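Transcriptional regulator, LacI family (Burkholderia phymatum, PDB 2RGY) probably regulates transcription as a LacI-family protein, sensing a small effector, perhaps a sugar, through a two-lobed periplasmic-binding-protein-like domain. Local coordinates at residues His112-Gly115 / Gly116-Ala119; Asp142-Glu145 / Arg146-Phe150; Cys195-Asp198 / Thr199-Val202. All coordinates share one frame; numbering follows the deposited sequence.

Contact 1 (His112-Gly115 / Gly116-Ala119); sequences HRRG and GELA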
loop_
_atom_site.group_PDB
_atom_site.type_symbol
_atom_site.label_atom_id
_atom_site.label_comp_id
_atom_site.label_asym_id
_atom_site.label_seq_id
_atom_site.Cartn_x
_atom_site.Cartn_y
_atom_site.Cartn_z
ATOM N N HIS A 112 -4.566 -9.388 -20.322
ATOM C CA HIS A 112 -5.254 -10.068 -19.223
ATOM C C HIS A 112 -5.784 -11.451 -19.598
ATOM O O HIS A 112 -5.875 -12.337 -18.748
ATOM C CB HIS A 112 -6.407 -9.205 -18.698
ATOM C CG HIS A 112 -5.958 -7.990 -17.950
ATOM N ND1 HIS A 112 -5.152 -8.057 -16.834
ATOM C CD2 HIS A 112 -6.195 -6.672 -18.162
ATOM C CE1 HIS A 112 -4.909 -6.835 -16.393
ATOM N NE2 HIS A 112 -5.530 -5.977 -17.181
ATOM N N ARG A 113 -6.134 -11.633 -20.868
ATOM C CA ARG A 113 -6.646 -12.920 -21.337
ATOM C C ARG A 113 -5.542 -13.937 -21.083
ATOM O O ARG A 113 -5.761 -14.979 -20.470
ATOM C CB ARG A 113 -6.958 -12.841 -22.832
ATOM C CG ARG A 113 -7.757 -14.000 -23.393
ATOM C CD ARG A 113 -7.951 -13.799 -24.890
ATOM N NE ARG A 113 -9.269 -14.226 -25.349
ATOM C CZ ARG A 113 -9.652 -14.235 -26.629
ATOM N NH1 ARG A 113 -8.814 -13.835 -27.584
ATOM N NH2 ARG A 113 -10.870 -14.663 -26.960
ATOM N N ARG A 114 -4.345 -13.604 -21.545
ATOM C CA ARG A 114 -3.183 -14.459 -21.370
ATOM C C ARG A 114 -2.888 -14.637 -19.880
ATOM O O ARG A 114 -2.438 -15.696 -19.444
ATOM C CB ARG A 114 -1.979 -13.835 -22.077
ATOM C CG ARG A 114 -0.653 -14.486 -21.775
ATOM C CD ARG A 114 -0.551 -15.892 -22.308
ATOM N NE ARG A 114 0.816 -16.372 -22.154
ATOM C CZ ARG A 114 1.240 -17.575 -22.528
ATOM N NH1 ARG A 114 0.394 -18.434 -23.088
ATOM N NH2 ARG A 114 2.514 -17.916 -22.342
ATOM N N GLY A 115 -3.136 -13.586 -19.108
ATOM C CA GLY A 115 -2.904 -13.652 -17.675
ATOM C C GLY A 115 -3.787 -14.702 -17.025
ATOM O O GLY A 115 -3.307 -15.514 -16.240
ATOM N N GLY A 116 -5.076 -14.690 -17.352
ATOM C CA GLY A 116 -5.987 -15.668 -16.783
ATOM C C GLY A 116 -5.611 -17.069 -17.237
ATOM O O GLY A 116 -5.663 -18.025 -16.466
ATOM N N GLU A 117 -5.212 -17.181 -18.499
ATOM C CA GLU A 117 -4.814 -18.454 -19.081
ATOM C C GLU A 117 -3.678 -19.080 -18.271
ATOM O O GLU A 117 -3.741 -20.255 -17.915
ATOM C CB GLU A 117 -4.385 -18.223 -20.530
ATOM C CG GLU A 117 -3.867 -19.430 -21.263
ATOM C CD GLU A 117 -3.491 -19.088 -22.690
ATOM O OE1 GLU A 117 -2.281 -19.154 -23.028
ATOM O OE2 GLU A 117 -4.411 -18.738 -23.469
ATOM N N LEU A 118 -2.658 -18.281 -17.962
ATOM C CA LEU A 118 -1.503 -18.749 -17.192
ATOM C C LEU A 118 -1.889 -19.192 -15.774
ATOM O O LEU A 118 -1.317 -20.134 -15.237
ATOM C CB LEU A 118 -0.435 -17.650 -17.115
ATOM C CG LEU A 118 0.306 -17.293 -18.408
ATOM C CD1 LEU A 118 1.258 -16.138 -18.166
ATOM C CD2 LEU A 118 1.079 -18.494 -18.904
ATOM N N ALA A 119 -2.854 -18.507 -15.175
ATOM C CA ALA A 119 -3.301 -18.851 -13.837
ATOM C C ALA A 119 -3.920 -20.242 -13.866
ATOM O O ALA A 119 -3.624 -21.084 -13.019
ATOM C CB ALA A 119 -4.323 -17.839 -13.349
#

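Contact 2 (Asp142-Glu145 / Arg146-Phe150); sequences DNVE and RLDGF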
loop_
_atom_site.group_PDB
_atom_site.type_symbol
_atom_site.label_atom_id
_atom_site.label_comp_id
_atom_site.label_asym_id
_atom_site.label_seq_id
_atom_site.Cartn_x
_atom_site.Cartn_y
_atom_site.Cartn_z
ATOM N N ASP A 142 -11.146 -5.539 -17.151
ATOM C CA ASP A 142 -9.880 -6.211 -16.910
ATOM C C ASP A 142 -10.160 -7.545 -16.220
ATOM O O ASP A 142 -9.406 -8.510 -16.373
ATOM C CB ASP A 142 -8.976 -5.342 -16.038
ATOM C CG ASP A 142 -9.689 -4.810 -14.809
ATOM O OD1 ASP A 142 -10.831 -4.315 -14.950
ATOM O OD2 ASP A 142 -9.108 -4.875 -13.705
ATOM N N ASN A 143 -11.264 -7.604 -15.479
ATOM C CA ASN A 143 -11.622 -8.821 -14.770
ATOM C C ASN A 143 -12.271 -9.818 -15.715
ATOM O O ASN A 143 -11.956 -11.005 -15.684
ATOM C CB ASN A 143 -12.570 -8.502 -13.615
ATOM C CG ASN A 143 -12.912 -9.728 -12.784
ATOM O OD1 ASN A 143 -13.954 -10.357 -12.976
ATOM N ND2 ASN A 143 -12.027 -10.078 -11.866
ATOM N N VAL A 144 -13.165 -9.332 -16.564
ATOM C CA VAL A 144 -13.851 -10.202 -17.503
ATOM C C VAL A 144 -12.905 -10.944 -18.452
ATOM O O VAL A 144 -13.106 -12.126 -18.730
ATOM C CB VAL A 144 -14.877 -9.410 -18.332
ATOM C CG1 VAL A 144 -15.562 -10.332 -19.337
ATOM C CG2 VAL A 144 -15.911 -8.794 -17.401
ATOM N N GLU A 145 -11.879 -10.256 -18.944
ATOM C CA GLU A 145 -10.933 -10.874 -19.872
ATOM C C GLU A 145 -9.999 -11.805 -19.132
ATOM O O GLU A 145 -9.509 -12.781 -19.676
ATOM C CB GLU A 145 -10.152 -9.797 -20.616
ATOM C CG GLU A 145 -10.882 -9.322 -21.857
ATOM C CD GLU A 145 -10.579 -7.887 -22.205
ATOM O OE1 GLU A 145 -9.373 -7.530 -22.222
ATOM O OE2 GLU A 145 -11.541 -7.119 -22.475
ATOM N N ARG A 146 -9.772 -11.482 -17.869
ATOM C CA ARG A 146 -8.937 -12.280 -16.995
ATOM C C ARG A 146 -9.641 -13.633 -16.812
ATOM O O ARG A 146 -9.031 -14.699 -16.938
ATOM C CB ARG A 146 -8.824 -11.545 -15.662
ATOM C CG ARG A 146 -7.821 -12.074 -14.689
ATOM C CD ARG A 146 -7.677 -11.053 -13.559
ATOM N NE ARG A 146 -7.595 -9.691 -14.100
ATOM C CZ ARG A 146 -7.328 -8.600 -13.388
ATOM N NH1 ARG A 146 -7.109 -8.686 -12.081
ATOM N NH2 ARG A 146 -7.285 -7.415 -13.984
ATOM N N LEU A 147 -10.934 -13.580 -16.509
ATOM C CA LEU A 147 -11.729 -14.790 -16.320
ATOM C C LEU A 147 -11.906 -15.527 -17.645
ATOM O O LEU A 147 -11.864 -16.752 -17.690
ATOM C CB LEU A 147 -13.114 -14.450 -15.762
ATOM C CG LEU A 147 -13.225 -13.840 -14.365
ATOM C CD1 LEU A 147 -14.699 -13.629 -14.040
ATOM C CD2 LEU A 147 -12.572 -14.754 -13.328
ATOM N N ASP A 148 -12.130 -14.783 -18.722
ATOM C CA ASP A 148 -12.307 -15.404 -20.026
ATOM C C ASP A 148 -11.111 -16.297 -20.345
ATOM O O ASP A 148 -11.283 -17.455 -20.718
ATOM C CB ASP A 148 -12.472 -14.332 -21.099
ATOM C CG ASP A 148 -13.883 -13.777 -21.155
ATOM O OD1 ASP A 148 -14.684 -14.027 -20.216
ATOM O OD2 ASP A 148 -14.192 -13.082 -22.144
ATOM N N GLY A 149 -9.906 -15.752 -20.194
ATOM C CA GLY A 149 -8.698 -16.519 -20.456
ATOM C C GLY A 149 -8.587 -17.709 -19.524
ATOM O O GLY A 149 -8.158 -18.795 -19.922
ATOM N N PHE A 150 -8.965 -17.505 -18.270
ATOM C CA PHE A 150 -8.919 -18.579 -17.288
ATOM C C PHE A 150 -9.811 -19.732 -17.753
ATOM O O PHE A 150 -9.382 -20.884 -17.803
ATOM C CB PHE A 150 -9.424 -18.065 -15.941
ATOM C CG PHE A 150 -9.398 -19.093 -14.851
ATOM C CD1 PHE A 150 -8.204 -19.421 -14.211
ATOM C CD2 PHE A 150 -10.576 -19.714 -14.438
ATOM C CE1 PHE A 150 -8.184 -20.354 -13.162
ATOM C CE2 PHE A 150 -10.569 -20.644 -13.397
ATOM C CZ PHE A 150 -9.369 -20.962 -12.755
#

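Contact 3 (Cys195-Asp198 / Thr199-Val202); sequences CAND and TMAV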
loop_
_atom_site.group_PDB
_atom_site.type_symbol
_atom_site.label_atom_id
_atom_site.label_comp_id
_atom_site.label_asym_id
_atom_site.label_seq_id
_atom_site.Cartn_x
_atom_site.Cartn_y
_atom_site.Cartn_z
ATOM N N CYS A 195 -7.507 -16.246 -7.379
ATOM C CA CYS A 195 -7.981 -14.952 -6.902
ATOM C C CYS A 195 -7.602 -13.863 -7.898
ATOM O O CYS A 195 -6.436 -13.716 -8.259
ATOM C CB CYS A 195 -7.376 -14.646 -5.536
ATOM S SG CYS A 195 -7.951 -15.776 -4.270
ATOM N N ALA A 196 -8.599 -13.093 -8.319
ATOM C CA ALA A 196 -8.433 -12.026 -9.303
ATOM C C ALA A 196 -7.308 -11.027 -9.030
ATOM O O ALA A 196 -6.855 -10.343 -9.951
ATOM C CB ALA A 196 -9.758 -11.289 -9.485
ATOM N N ASN A 197 -6.879 -10.920 -7.775
ATOM C CA ASN A 197 -5.771 -10.032 -7.429
ATOM C C ASN A 197 -5.119 -10.518 -6.141
ATOM O O ASN A 197 -5.748 -11.230 -5.355
ATOM C CB ASN A 197 -6.232 -8.563 -7.324
ATOM C CG ASN A 197 -6.916 -8.227 -6.006
ATOM O OD1 ASN A 197 -7.389 -9.104 -5.280
ATOM N ND2 ASN A 197 -6.987 -6.933 -5.704
ATOM N N ASP A 198 -3.853 -10.161 -5.954
ATOM C CA ASP A 198 -3.098 -10.580 -4.776
ATOM C C ASP A 198 -3.753 -10.173 -3.455
ATOM O O ASP A 198 -3.676 -10.912 -2.473
ATOM C CB ASP A 198 -1.666 -10.024 -4.832
ATOM C CG ASP A 198 -0.824 -10.679 -5.925
ATOM O OD1 ASP A 198 -1.244 -11.720 -6.472
ATOM O OD2 ASP A 198 0.266 -10.162 -6.236
ATOM N N THR A 199 -4.388 -9.005 -3.434
ATOM C CA THR A 199 -5.042 -8.514 -2.227
ATOM C C THR A 199 -6.076 -9.506 -1.718
ATOM O O THR A 199 -6.034 -9.911 -0.560
ATOM C CB THR A 199 -5.730 -7.156 -2.476
ATOM O OG1 THR A 199 -4.729 -6.165 -2.734
ATOM C CG2 THR A 199 -6.547 -6.719 -1.256
HETATM N N MSE A 200 -7.000 -9.908 -2.581
HETATM C CA MSE A 200 -8.024 -10.846 -2.157
HETATM C C MSE A 200 -7.385 -12.208 -1.842
HETATM O O MSE A 200 -7.835 -12.919 -0.941
HETATM C CB MSE A 200 -9.109 -10.991 -3.233
HETATM C CG MSE A 200 -9.895 -9.706 -3.545
HETATM SE SE MSE A 200 -11.373 -10.000 -4.570
HETATM C CE MSE A 200 -10.616 -10.501 -6.118
ATOM N N ALA A 201 -6.332 -12.561 -2.575
ATOM C CA ALA A 201 -5.640 -13.831 -2.358
ATOM C C ALA A 201 -5.055 -13.877 -0.953
ATOM O O ALA A 201 -5.125 -14.896 -0.276
ATOM C CB ALA A 201 -4.527 -14.021 -3.395
ATOM N N VAL A 202 -4.466 -12.771 -0.520
ATOM C CA VAL A 202 -3.881 -12.715 0.810
ATOM C C VAL A 202 -4.957 -12.915 1.865
ATOM O O VAL A 202 -4.725 -13.604 2.852
ATOM C CB VAL A 202 -3.164 -11.382 1.049
ATOM C CG1 VAL A 202 -2.776 -11.252 2.522
ATOM C CG2 VAL A 202 -1.932 -11.314 0.171
#

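Contact 1 (His112-Gly115 / Gly116-Ala119)
The opening turns of helix 112-125, the helix with which the chain enters the C-terminal lobe of this LacI-type effector-binding domain, carry an i to i+3 salt bridge between Arg114 and Glu117. Arg114 NH1 lies 2.8 Å from Glu117 OE1 and meets that oxygen nearly along its C-O axis. The bond is bent, at 133°, with OE1 lying somewhat out of the guanidinium plane; the carboxylate plane is turned 82° from it. One turn on from Arg114, Leu118 uses a methyl group: CD2 sits over the centre of one guanidinium face, 3.7 Å from Arg114 CZ, so Arg114 is held at its edge by charge and on its face by carbon. The bend at chi2 (67°) folds the arginine chain along the helix toward both partners. Beneath the side chains, Gly116 N donates to His112 O, Glu117 N to Arg113 O, and Ala119 N to Gly115 O. The ring of His112 takes no part in this; NE2 bonds to Asn97 OD1 and ND1 to Tyr224 OH. Val272 packs against both Arg114 and Leu118. Leu118 CG also comes within 3.3 Å of Arg114 O, the carbonyl that accepts from Leu118 N.

Contact 2 (Asp142-Glu145 / Arg146-Phe150)
Helix 141-155 is the crossover of the beta-alpha-beta unit formed with strands 131-135 and 166-168, and its first turns show how one helix can have a close-packed inner face and a looser outer one. On the inner side Arg146 lies alongside Asp142. The two side chains point the same way, and a salt bridge joins Asp142 OD2 to Arg146 NH2 at 3.1 Å, with the carboxylate and guanidinium planes 72° apart. A sharp bend at chi3 (-44°) turns the arginine back on the helix, where Asp142 O receives three weak hydrogen bonds, from the backbone N, NE and NH2 of the same residue; the NE bond measures 3.1 Å. Asn143 CA covers one face of the guanidinium, and NH1 donates to Ala196 O. Asp142 also touches His76 and Asn97, which places this end of the helix against the other lobe. Leu147 continues the buried side, its CG 3.4 Å from Asn143 O while the side chain packs on Val133 and Ser135; further along, the ring of Phe150 stacks with that of Phe194. The opposite character appears at Val144, Glu145 and Asp148, where exposure increases and the glutamate is open to solvent. Regular backbone bonds continue on this side, such as Gly149 N to Glu145 O at 3.0 Å. Asp148 forms a salt bridge with Arg161 through OD1, an oxygen that also lies only 2.9 Å from Val144 O, acceptor facing acceptor.

Contact 3 (Cys195-Asp198 / Thr199-Val202)
Asn197 OD1 accepts a hydrogen bond from Met200 N, 2.8 Å long and nearly straight at 166°. The donor stands well above the plane of the side-chain amide, 36° out of it, rather than on a lone pair. The position of OD1 follows from chi1 of 80°, which tucks CG between the backbone N and the carbonyl carbon and turns the amide back over the following residues. The other end of that amide is also occupied: ND2 donates to Phe171 O, so both polar atoms of Asn197 have partners and the group is fixed against rotation. ND2 also lies 3.5 Å from Thr199 CB.

This is an N-cap, placed where strand 192-195 gives way to helix 198-210 in the C-terminal lobe. The side chain stands in for the missing preceding turn by satisfying Met200 N, while the first regular helical bonds begin behind it: Ala201 N donates to Asn197 O, in the carbonyl plane, and Val202 N to Asp198 O at 2.8 Å. The carboxylate of Asp198 is engaged by other parts of the lobe: OD1 bonds to Ser239 OG, and OD2 accepts from Asp227 N and, weakly, from Asp226 N, which ties the helix start to strand 238-241, which holds Ser239, and to the loop after strand 220-223. Backbone bonds join Cys195 with Ile222 and Ala196 with Ile134.

Carbon and sulfur contacts fill in around the cap. Cys195 CB meets Ala201 CB at 3.6 Å, with SG resting against Ala201 CA. Met200, present as selenomethionine, bends at chi3, bringing CE to 3.6 Å from Ala196 CB; its CG lies 3.1 Å from Asn197 OD1. Val202 packs against Tyr232 of the second subunit.

In the fold
Each contact is one continuous run of chain, so none closes a long loop; they follow one another in series without nesting or crossing. From the N terminus, the chain completes all five strands of the parallel sheet of the first lobe before contact 1 begins the helix that enters the second. Contact 2 follows strand 131-135, and helices 112-125 and 141-155 pack together, the centres of contacts 1 and 2 being about 7 Å apart: His112 lies on Asp142 and Arg146, and Gly116 O meets Phe150 CD1. Contact 3 begins at the end of strand 192-195 and runs into helix 198-210. It touches contact 2 through Ala196 but does not reach contact 1. Contact 2 therefore joins the other two beside the second sheet.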